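Long-range contacts in Rab GDP dissociation inhibitor alpha (Naegleria fowleri, PDB 6C87), which probably binds prenylated Rab GTPases in their GDP-bound state, slowing release of the nucleotide and drawing them off membranes into a soluble complex: residues A[305-310]-A[394-399]; A[398-403]-A[411-416]; A[338-343]-A[367-372]. One frame throughout, in Å; residues are numbered along the deposited sequence.

Interaction 1 of 3, residues A[305-310]-A[394-399]; sequences TGKVIR and ILDTYA
The guanidinium of Arg310 meets Leu395 obliquely, with NH1 3.8 Å from Leu395 CD1, while Val308 CG1 of its own strand lies over one face of the group, displaced toward the rim. NH2 has weak hydrogen bonds to the backbone oxygens of Tyr415 and Asp416, which link this end of the pair only weakly to the loop at 415-416. On the same side of the sheet, Val308 CG2 packs 3.7 Å from Thr397 CG2, the two side chains crossing at about a right angle. CG2 of Thr397 lies beside its own backbone N, and OG1 (chi1 58°) sits between N and the carbonyl carbon, where it reaches Thr305 OG1 at 2.7 Å; either hydroxyl could donate. Thr305 OG1 also hydrogen-bonds a water, which makes a weak bond to Tyr398 O. Backbone bonds frame these side chains: Thr305 N gives a nearly straight bond to Thr397 O (2.8 Å), Thr397 N donates to Gly306 O, and Val308 and Leu395 exchange a pair, Val308 N to Leu395 O being 2.9 Å. The opposite side carries Lys307, Asp396, Ile309 and Ile394. Lys307 and Asp396 run side by side, pointing the same way. Asp396 OD1 lies against the aliphatic chain, 3.4 Å from Lys307 CG; Lys307 NZ is 4.6 Å from Asp396 OD1, beyond a salt bridge. Further along, Ile309 and Ile394 touch through their CG1 atoms. Alternating hydrogen-bonded and non-hydrogen-bonded pairs of this kind define an antiparallel beta pairing, here joining strands 302-315 and 389-400 of the mixed sheet.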
loop_
_atom_site.group_PDB
_atom_site.type_symbol
_atom_site.label_atom_id
_atom_site.label_comp_id
_atom_site.label_asym_id
_atom_site.label_seq_id
_atom_site.Cartn_x
_atom_site.Cartn_y
_atom_site.Cartn_z
ATOM N N THR A 305 -32.514 -3.138 11.254
ATOM C CA THR A 305 -31.644 -4.235 11.639
ATOM C C THR A 305 -31.886 -4.723 13.059
ATOM O O THR A 305 -31.340 -5.762 13.434
ATOM C CB THR A 305 -30.174 -3.837 11.491
ATOM O OG1 THR A 305 -29.892 -2.734 12.358
ATOM C CG2 THR A 305 -29.877 -3.459 10.043
ATOM N N GLY A 306 -32.696 -4.028 13.841
ATOM C CA GLY A 306 -33.003 -4.451 15.188
ATOM C C GLY A 306 -33.297 -3.254 16.069
ATOM O O GLY A 306 -33.671 -2.187 15.586
ATOM N N LYS A 307 -33.149 -3.479 17.371
ATOM C CA LYS A 307 -33.314 -2.461 18.393
ATOM C C LYS A 307 -32.135 -2.521 19.353
ATOM O O LYS A 307 -31.494 -3.562 19.522
ATOM C CB LYS A 307 -34.603 -2.643 19.206
ATOM C CG LYS A 307 -35.890 -2.348 18.493
ATOM C CD LYS A 307 -37.055 -2.658 19.424
ATOM C CE LYS A 307 -38.370 -2.176 18.864
ATOM N NZ LYS A 307 -39.267 -1.789 19.986
ATOM N N VAL A 308 -31.865 -1.393 20.000
ATOM C CA VAL A 308 -30.868 -1.325 21.059
ATOM C C VAL A 308 -31.488 -0.583 22.234
ATOM O O VAL A 308 -31.972 0.544 22.074
ATOM C CB VAL A 308 -29.576 -0.627 20.590
ATOM C CG1 VAL A 308 -28.651 -0.299 21.785
ATOM C CG2 VAL A 308 -28.864 -1.477 19.557
ATOM N N ILE A 309 -31.469 -1.207 23.410
ATOM C CA ILE A 309 -31.889 -0.539 24.635
ATOM C C ILE A 309 -30.660 0.051 25.301
ATOM O O ILE A 309 -29.606 -0.597 25.383
ATOM C CB ILE A 309 -32.621 -1.497 25.592
ATOM C CG1 ILE A 309 -32.949 -0.779 26.909
ATOM C CG2 ILE A 309 -31.787 -2.730 25.885
ATOM C CD1 ILE A 309 -33.921 -1.537 27.812
ATOM N N ARG A 310 -30.777 1.299 25.728
ATOM C CA ARG A 310 -29.792 1.929 26.590
ATOM C C ARG A 310 -30.528 2.430 27.820
ATOM O O ARG A 310 -31.541 3.128 27.695
ATOM C CB ARG A 310 -29.054 3.054 25.869
ATOM C CG ARG A 310 -28.126 2.535 24.784
ATOM C CD ARG A 310 -27.483 3.657 24.028
ATOM N NE ARG A 310 -26.617 3.148 22.978
ATOM C CZ ARG A 310 -26.998 2.952 21.720
ATOM N NH1 ARG A 310 -28.243 3.229 21.357
ATOM N NH2 ARG A 310 -26.128 2.475 20.834
ATOM N N ILE A 394 -34.698 3.437 24.131
ATOM C CA ILE A 394 -34.749 2.367 23.141
ATOM C C ILE A 394 -34.764 2.983 21.746
ATOM O O ILE A 394 -35.536 3.914 21.473
ATOM C CB ILE A 394 -35.975 1.472 23.370
ATOM C CG1 ILE A 394 -35.965 0.956 24.810
ATOM C CG2 ILE A 394 -35.981 0.321 22.376
ATOM C CD1 ILE A 394 -37.243 0.277 25.226
ATOM N N LEU A 395 -33.919 2.455 20.858
ATOM C CA LEU A 395 -33.776 2.979 19.506
ATOM C C LEU A 395 -33.817 1.852 18.488
ATOM O O LEU A 395 -33.284 0.766 18.726
ATOM C CB LEU A 395 -32.459 3.737 19.345
ATOM C CG LEU A 395 -32.288 5.055 20.095
ATOM C CD1 LEU A 395 -30.869 5.571 19.903
ATOM C CD2 LEU A 395 -33.316 6.079 19.619
ATOM N N ASP A 396 -34.422 2.134 17.341
ATOM C CA ASP A 396 -34.333 1.249 16.195
ATOM C C ASP A 396 -33.002 1.468 15.481
ATOM O O ASP A 396 -32.504 2.597 15.393
ATOM C CB ASP A 396 -35.497 1.516 15.239
ATOM C CG ASP A 396 -36.849 1.138 15.832
ATOM O OD1 ASP A 396 -36.984 0.036 16.403
ATOM O OD2 ASP A 396 -37.786 1.951 15.730
ATOM N N THR A 397 -32.436 0.388 14.957
ATOM C CA THR A 397 -31.181 0.448 14.225
ATOM C C THR A 397 -31.430 0.144 12.752
ATOM O O THR A 397 -32.345 -0.611 12.396
ATOM C CB THR A 397 -30.151 -0.527 14.814
ATOM O OG1 THR A 397 -30.660 -1.863 14.780
ATOM C CG2 THR A 397 -29.879 -0.168 16.253
ATOM N N TYR A 398 -30.631 0.770 11.890
ATOM C CA TYR A 398 -30.844 0.648 10.455
ATOM C C TYR A 398 -29.512 0.513 9.741
ATOM O O TYR A 398 -28.461 0.920 10.245
ATOM C CB TYR A 398 -31.599 1.849 9.870
ATOM C CG TYR A 398 -32.996 2.050 10.409
ATOM C CD1 TYR A 398 -33.216 2.810 11.557
ATOM C CD2 TYR A 398 -34.094 1.477 9.778
ATOM C CE1 TYR A 398 -34.491 2.999 12.058
ATOM C CE2 TYR A 398 -35.375 1.662 10.270
ATOM C CZ TYR A 398 -35.569 2.424 11.409
ATOM O OH TYR A 398 -36.843 2.609 11.904
ATOM N N ALA A 399 -29.587 -0.018 8.528
ATOM C CA ALA A 399 -28.441 -0.158 7.651
ATOM C C ALA A 399 -28.911 0.092 6.222
ATOM O O ALA A 399 -30.039 -0.265 5.874
ATOM C CB ALA A 399 -27.802 -1.550 7.755
HETATM O O HOH W 1 -27.542 -1.492 11.665
#

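Interaction 2 of 3, residues A[398-403]-A[411-416]; sequences YAPLED and ISKSYD
From Tyr398 and Ser414 to Pro400 and Ile411 the two chains run in opposite directions, although little regular strand pairing joins them: Ser414 N donates to Tyr398 O at 3.1 Å in an almost straight bond (173°) that lies in the carbonyl plane. The return bond comes from a side chain. Ser414 OG, placed beside its own backbone N by chi1 of -58°, accepts from Tyr398 N at 2.8 Å along a more bent path, so backbone and hydroxyl of one serine together satisfy both the N-H and the carbonyl of Tyr398. The same OG lies at the edge of the tyrosine ring, near its plane, 4.1 Å from Tyr398 CD1. Farther along, Pro400 and Ile411 slide past each other in opposite directions, with Pro400 CB 3.7 Å from Ile411 CB and Pro400 CG 3.5 Å from Ile411 O. A water then carries the link on, donating to Glu402 O and accepting from Ile411 N. Ser412 OG is hydrogen-bonded to Glu24, and Lys413 N to Asp427 of helix 422-436. Ile411 closes strand 409-411, an end strand of the five-stranded parallel sheet within this chain, whereas 398-400 ends a strand of the mixed sheet. The contact thus joins the two sheets, consistent with the Rossmann-like, flavoprotein-related fold of the large domain of GDI proteins.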
loop_
_atom_site.group_PDB
_atom_site.type_symbol
_atom_site.label_atom_id
_atom_site.label_comp_id
_atom_site.label_asym_id
_atom_site.label_seq_id
_atom_site.Cartn_x
_atom_site.Cartn_y
_atom_site.Cartn_z
ATOM N N TYR A 398 -30.631 0.770 11.890
ATOM C CA TYR A 398 -30.844 0.648 10.455
ATOM C C TYR A 398 -29.512 0.513 9.741
ATOM O O TYR A 398 -28.461 0.920 10.245
ATOM C CB TYR A 398 -31.599 1.849 9.870
ATOM C CG TYR A 398 -32.996 2.050 10.409
ATOM C CD1 TYR A 398 -33.216 2.810 11.557
ATOM C CD2 TYR A 398 -34.094 1.477 9.778
ATOM C CE1 TYR A 398 -34.491 2.999 12.058
ATOM C CE2 TYR A 398 -35.375 1.662 10.270
ATOM C CZ TYR A 398 -35.569 2.424 11.409
ATOM O OH TYR A 398 -36.843 2.609 11.904
ATOM N N ALA A 399 -29.587 -0.018 8.528
ATOM C CA ALA A 399 -28.441 -0.158 7.651
ATOM C C ALA A 399 -28.911 0.092 6.222
ATOM O O ALA A 399 -30.039 -0.265 5.874
ATOM C CB ALA A 399 -27.802 -1.550 7.755
ATOM N N PRO A 400 -28.062 0.699 5.393
ATOM C CA PRO A 400 -28.480 1.028 4.023
ATOM C C PRO A 400 -28.614 -0.203 3.145
ATOM O O PRO A 400 -27.965 -1.229 3.364
ATOM C CB PRO A 400 -27.356 1.944 3.526
ATOM C CG PRO A 400 -26.169 1.564 4.360
ATOM C CD PRO A 400 -26.715 1.207 5.698
ATOM N N LEU A 401 -29.491 -0.090 2.142
ATOM C CA LEU A 401 -29.692 -1.179 1.192
ATOM C C LEU A 401 -28.553 -1.268 0.180
ATOM O O LEU A 401 -28.120 -2.370 -0.177
ATOM C CB LEU A 401 -31.020 -0.990 0.461
ATOM C CG LEU A 401 -32.288 -0.918 1.312
ATOM C CD1 LEU A 401 -33.467 -0.408 0.480
ATOM C CD2 LEU A 401 -32.597 -2.268 1.911
ATOM N N GLU A 402 -28.058 -0.126 -0.292
ATOM C CA GLU A 402 -26.979 -0.079 -1.264
ATOM C C GLU A 402 -25.820 0.727 -0.690
ATOM O O GLU A 402 -25.989 1.516 0.244
ATOM C CB GLU A 402 -27.458 0.522 -2.599
ATOM N N ASP A 403 -24.633 0.535 -1.273
ATOM C CA ASP A 403 -23.425 1.164 -0.749
ATOM C C ASP A 403 -23.272 2.614 -1.176
ATOM O O ASP A 403 -22.371 3.294 -0.677
ATOM C CB ASP A 403 -22.176 0.365 -1.160
ATOM C CG ASP A 403 -21.972 0.300 -2.674
ATOM O OD1 ASP A 403 -22.852 0.754 -3.439
ATOM O OD2 ASP A 403 -20.911 -0.204 -3.100
ATOM N N ILE A 411 -24.965 6.226 3.141
ATOM C CA ILE A 411 -25.699 6.228 4.403
ATOM C C ILE A 411 -24.896 5.487 5.463
ATOM O O ILE A 411 -24.299 4.437 5.190
ATOM C CB ILE A 411 -27.099 5.603 4.240
ATOM C CG1 ILE A 411 -27.814 6.219 3.034
ATOM C CG2 ILE A 411 -27.919 5.786 5.509
ATOM C CD1 ILE A 411 -29.164 5.601 2.733
ATOM N N SER A 412 -24.877 6.043 6.672
ATOM C CA SER A 412 -24.202 5.410 7.791
ATOM C C SER A 412 -25.110 4.380 8.456
ATOM O O SER A 412 -26.332 4.382 8.286
ATOM C CB SER A 412 -23.777 6.448 8.831
ATOM O OG SER A 412 -24.907 7.122 9.381
ATOM N N LYS A 413 -24.487 3.493 9.229
ATOM C CA LYS A 413 -25.221 2.566 10.069
ATOM C C LYS A 413 -25.575 3.223 11.394
ATOM O O LYS A 413 -24.890 4.139 11.858
ATOM C CB LYS A 413 -24.403 1.300 10.318
ATOM C CG LYS A 413 -24.163 0.479 9.066
ATOM C CD LYS A 413 -23.315 -0.742 9.355
ATOM C CE LYS A 413 -23.091 -1.541 8.087
ATOM N NZ LYS A 413 -22.195 -2.698 8.325
ATOM N N SER A 414 -26.679 2.770 11.986
ATOM C CA SER A 414 -26.989 3.172 13.348
ATOM C C SER A 414 -25.910 2.660 14.295
ATOM O O SER A 414 -25.266 1.635 14.050
ATOM C CB SER A 414 -28.350 2.628 13.767
ATOM O OG SER A 414 -29.361 3.081 12.882
ATOM N N TYR A 415 -25.743 3.351 15.415
ATOM C CA TYR A 415 -24.709 2.951 16.355
ATOM C C TYR A 415 -25.160 1.704 17.110
ATOM O O TYR A 415 -26.281 1.648 17.628
ATOM C CB TYR A 415 -24.388 4.101 17.308
ATOM C CG TYR A 415 -23.874 5.301 16.560
ATOM C CD1 TYR A 415 -22.609 5.292 15.994
ATOM C CD2 TYR A 415 -24.660 6.435 16.398
ATOM C CE1 TYR A 415 -22.133 6.382 15.288
ATOM C CE2 TYR A 415 -24.191 7.532 15.701
ATOM C CZ TYR A 415 -22.926 7.502 15.141
ATOM O OH TYR A 415 -22.446 8.592 14.434
ATOM N N ASP A 416 -24.286 0.702 17.159
ATOM C CA ASP A 416 -24.599 -0.534 17.855
ATOM C C ASP A 416 -24.421 -0.338 19.357
ATOM O O ASP A 416 -24.039 0.739 19.834
ATOM C CB ASP A 416 -23.757 -1.686 17.296
ATOM C CG ASP A 416 -22.249 -1.515 17.527
ATOM O OD1 ASP A 416 -21.821 -0.778 18.441
ATOM O OD2 ASP A 416 -21.473 -2.114 16.750
HETATM O O HOH W 2 -25.178 3.815 1.020
#

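Interaction 3 of 3, residues A[338-343]-A[367-372]; sequences GRKHDI and TVESDN
A histidine-carboxylate hydrogen bond ties two surface loops together here, with Glu369 reaching across to His341. His341 ND1 donates to Glu369 OE2 at 2.7 Å, nearly straight (172°), with the oxygen in the ring plane and its anti lone pair in use. Lys340 N comes to the syn side of the same oxygen at 2.8 Å, so two donors grip OE2. One face of the imidazole is taken by Thr367, whose CG2 makes a CH-pi contact 3.8 Å from the centroid of the His341 ring. Arg339 bends at chi3 (52°), and its guanidinium stacks on the Glu369 carboxylate with the planes 10° apart; NH1 and Glu369 OE1, 3.3 Å apart, form a salt bridge of charges alone, since no N-H points at that oxygen. Arg339 NH2 donates to Thr367 O at 2.9 Å, in the guanidinium plane, while NE donates to His341 O, tilted somewhat out of that plane. NH1 has a second carboxylate partner in Glu376, on helix 373-376. The contact lies where the loop between helix 334-337 and strand 343-349 meets the one leaving strand 360-367 for helix 373-376.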
loop_
_atom_site.group_PDB
_atom_site.type_symbol
_atom_site.label_atom_id
_atom_site.label_comp_id
_atom_site.label_asym_id
_atom_site.label_seq_id
_atom_site.Cartn_x
_atom_site.Cartn_y
_atom_site.Cartn_z
ATOM N N GLY A 338 -26.283 -16.030 29.560
ATOM C CA GLY A 338 -27.334 -16.797 28.906
ATOM C C GLY A 338 -28.038 -16.062 27.784
ATOM O O GLY A 338 -29.250 -16.230 27.609
ATOM N N ARG A 339 -27.304 -15.262 27.009
ATOM C CA ARG A 339 -27.863 -14.408 25.970
ATOM C C ARG A 339 -27.146 -14.672 24.654
ATOM O O ARG A 339 -26.202 -15.461 24.584
ATOM C CB ARG A 339 -27.749 -12.918 26.327
ATOM C CG ARG A 339 -28.762 -12.432 27.340
ATOM C CD ARG A 339 -28.507 -10.981 27.758
ATOM N NE ARG A 339 -28.375 -10.078 26.616
ATOM C CZ ARG A 339 -29.406 -9.539 25.972
ATOM N NH1 ARG A 339 -30.645 -9.826 26.344
ATOM N NH2 ARG A 339 -29.201 -8.729 24.947
ATOM N N LYS A 340 -27.630 -14.021 23.595
ATOM C CA LYS A 340 -26.986 -14.064 22.287
ATOM C C LYS A 340 -26.325 -12.739 21.930
ATOM O O LYS A 340 -25.838 -12.583 20.807
ATOM C CB LYS A 340 -27.995 -14.445 21.197
ATOM C CG LYS A 340 -28.424 -15.899 21.194
ATOM C CD LYS A 340 -29.799 -16.082 21.809
ATOM C CE LYS A 340 -30.895 -15.522 20.914
ATOM N NZ LYS A 340 -32.217 -15.565 21.598
ATOM N N HIS A 341 -26.297 -11.783 22.853
ATOM C CA HIS A 341 -25.647 -10.499 22.638
ATOM C C HIS A 341 -25.023 -10.049 23.944
ATOM O O HIS A 341 -25.622 -10.215 25.013
ATOM C CB HIS A 341 -26.635 -9.435 22.147
ATOM C CG HIS A 341 -27.351 -9.819 20.888
ATOM N ND1 HIS A 341 -28.437 -10.668 20.884
ATOM C CD2 HIS A 341 -27.142 -9.464 19.598
ATOM C CE1 HIS A 341 -28.863 -10.827 19.643
ATOM N NE2 HIS A 341 -28.097 -10.105 18.844
ATOM N N ASP A 342 -23.822 -9.486 23.856
ATOM C CA ASP A 342 -23.170 -8.945 25.037
ATOM C C ASP A 342 -23.939 -7.734 25.555
ATOM O O ASP A 342 -24.633 -7.042 24.808
ATOM C CB ASP A 342 -21.725 -8.542 24.721
ATOM C CG ASP A 342 -20.826 -9.730 24.391
ATOM O OD1 ASP A 342 -21.325 -10.877 24.286
ATOM O OD2 ASP A 342 -19.603 -9.499 24.220
ATOM N N ILE A 343 -23.821 -7.488 26.853
ATOM C CA ILE A 343 -24.317 -6.265 27.462
ATOM C C ILE A 343 -23.106 -5.423 27.811
ATOM O O ILE A 343 -22.090 -5.946 28.286
ATOM C CB ILE A 343 -25.162 -6.512 28.724
ATOM C CG1 ILE A 343 -26.216 -7.588 28.474
ATOM C CG2 ILE A 343 -25.820 -5.205 29.154
ATOM C CD1 ILE A 343 -26.983 -7.980 29.730
ATOM N N THR A 367 -28.213 -5.197 22.545
ATOM C CA THR A 367 -29.175 -5.444 21.488
ATOM C C THR A 367 -30.408 -6.098 22.091
ATOM O O THR A 367 -30.302 -6.985 22.938
ATOM C CB THR A 367 -28.562 -6.336 20.410
ATOM O OG1 THR A 367 -27.497 -5.635 19.752
ATOM C CG2 THR A 367 -29.603 -6.780 19.389
ATOM N N VAL A 368 -31.584 -5.633 21.671
ATOM C CA VAL A 368 -32.840 -6.134 22.216
ATOM C C VAL A 368 -33.118 -7.514 21.641
ATOM O O VAL A 368 -33.083 -7.712 20.420
ATOM C CB VAL A 368 -33.986 -5.158 21.902
ATOM C CG1 VAL A 368 -35.298 -5.693 22.424
ATOM C CG2 VAL A 368 -33.688 -3.780 22.490
ATOM N N GLU A 369 -33.389 -8.480 22.521
ATOM C CA GLU A 369 -33.715 -9.831 22.084
ATOM C C GLU A 369 -35.168 -10.223 22.303
ATOM O O GLU A 369 -35.638 -11.155 21.643
ATOM C CB GLU A 369 -32.831 -10.864 22.803
ATOM C CG GLU A 369 -31.337 -10.739 22.558
ATOM C CD GLU A 369 -30.530 -11.721 23.401
ATOM O OE1 GLU A 369 -31.126 -12.396 24.262
ATOM O OE2 GLU A 369 -29.306 -11.833 23.195
ATOM N N SER A 370 -35.890 -9.541 23.195
ATOM C CA SER A 370 -37.188 -9.999 23.676
ATOM C C SER A 370 -38.206 -8.861 23.671
ATOM O O SER A 370 -37.921 -7.731 23.256
ATOM C CB SER A 370 -37.056 -10.591 25.084
ATOM O OG SER A 370 -36.863 -9.576 26.054
ATOM N N ASP A 371 -39.404 -9.179 24.174
ATOM C CA ASP A 371 -40.507 -8.237 24.308
ATOM C C ASP A 371 -40.409 -7.374 25.560
ATOM O O ASP A 371 -41.174 -6.412 25.689
ATOM C CB ASP A 371 -41.837 -8.994 24.323
ATOM C CG ASP A 371 -41.868 -10.099 25.375
ATOM O OD1 ASP A 371 -40.969 -10.971 25.349
ATOM O OD2 ASP A 371 -42.783 -10.097 26.231
ATOM N N ASN A 372 -39.501 -7.692 26.487
ATOM C CA ASN A 372 -39.295 -6.909 27.702
ATOM C C ASN A 372 -37.833 -6.474 27.730
ATOM O O ASN A 372 -37.000 -7.089 28.415
ATOM C CB ASN A 372 -39.674 -7.700 28.953
ATOM C CG ASN A 372 -39.761 -6.826 30.188
ATOM O OD1 ASN A 372 -39.414 -5.644 30.156
ATOM N ND2 ASN A 372 -40.221 -7.407 31.289
HETATM O O HOH W 3 -25.243 -6.424 22.071
#

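The three contacts show how a strand pair of the mixed sheet is joined to loops that leave its neighbouring strands. Interactions 1 and 2 share Tyr398 and Ala399 on strand 389-400, and their centres lie 11 Å apart; Thr397 CA packs 3.5 Å from Ser414 OG between them. Interaction 3 forms between residues that lie along the chain within the span separating 305-310 from 394-399. Its centre is 12 Å from that of interaction 1, and a probable backbone hydrogen bond, Lys307 O to Val368 N, connects the two. In the mixed sheet, strand 302-315 lies between strands 360-367 and 389-400 and is antiparallel to each. Interactions 2 and 3 do not touch, with nearest atoms about 6 Å and centres 21 Å apart.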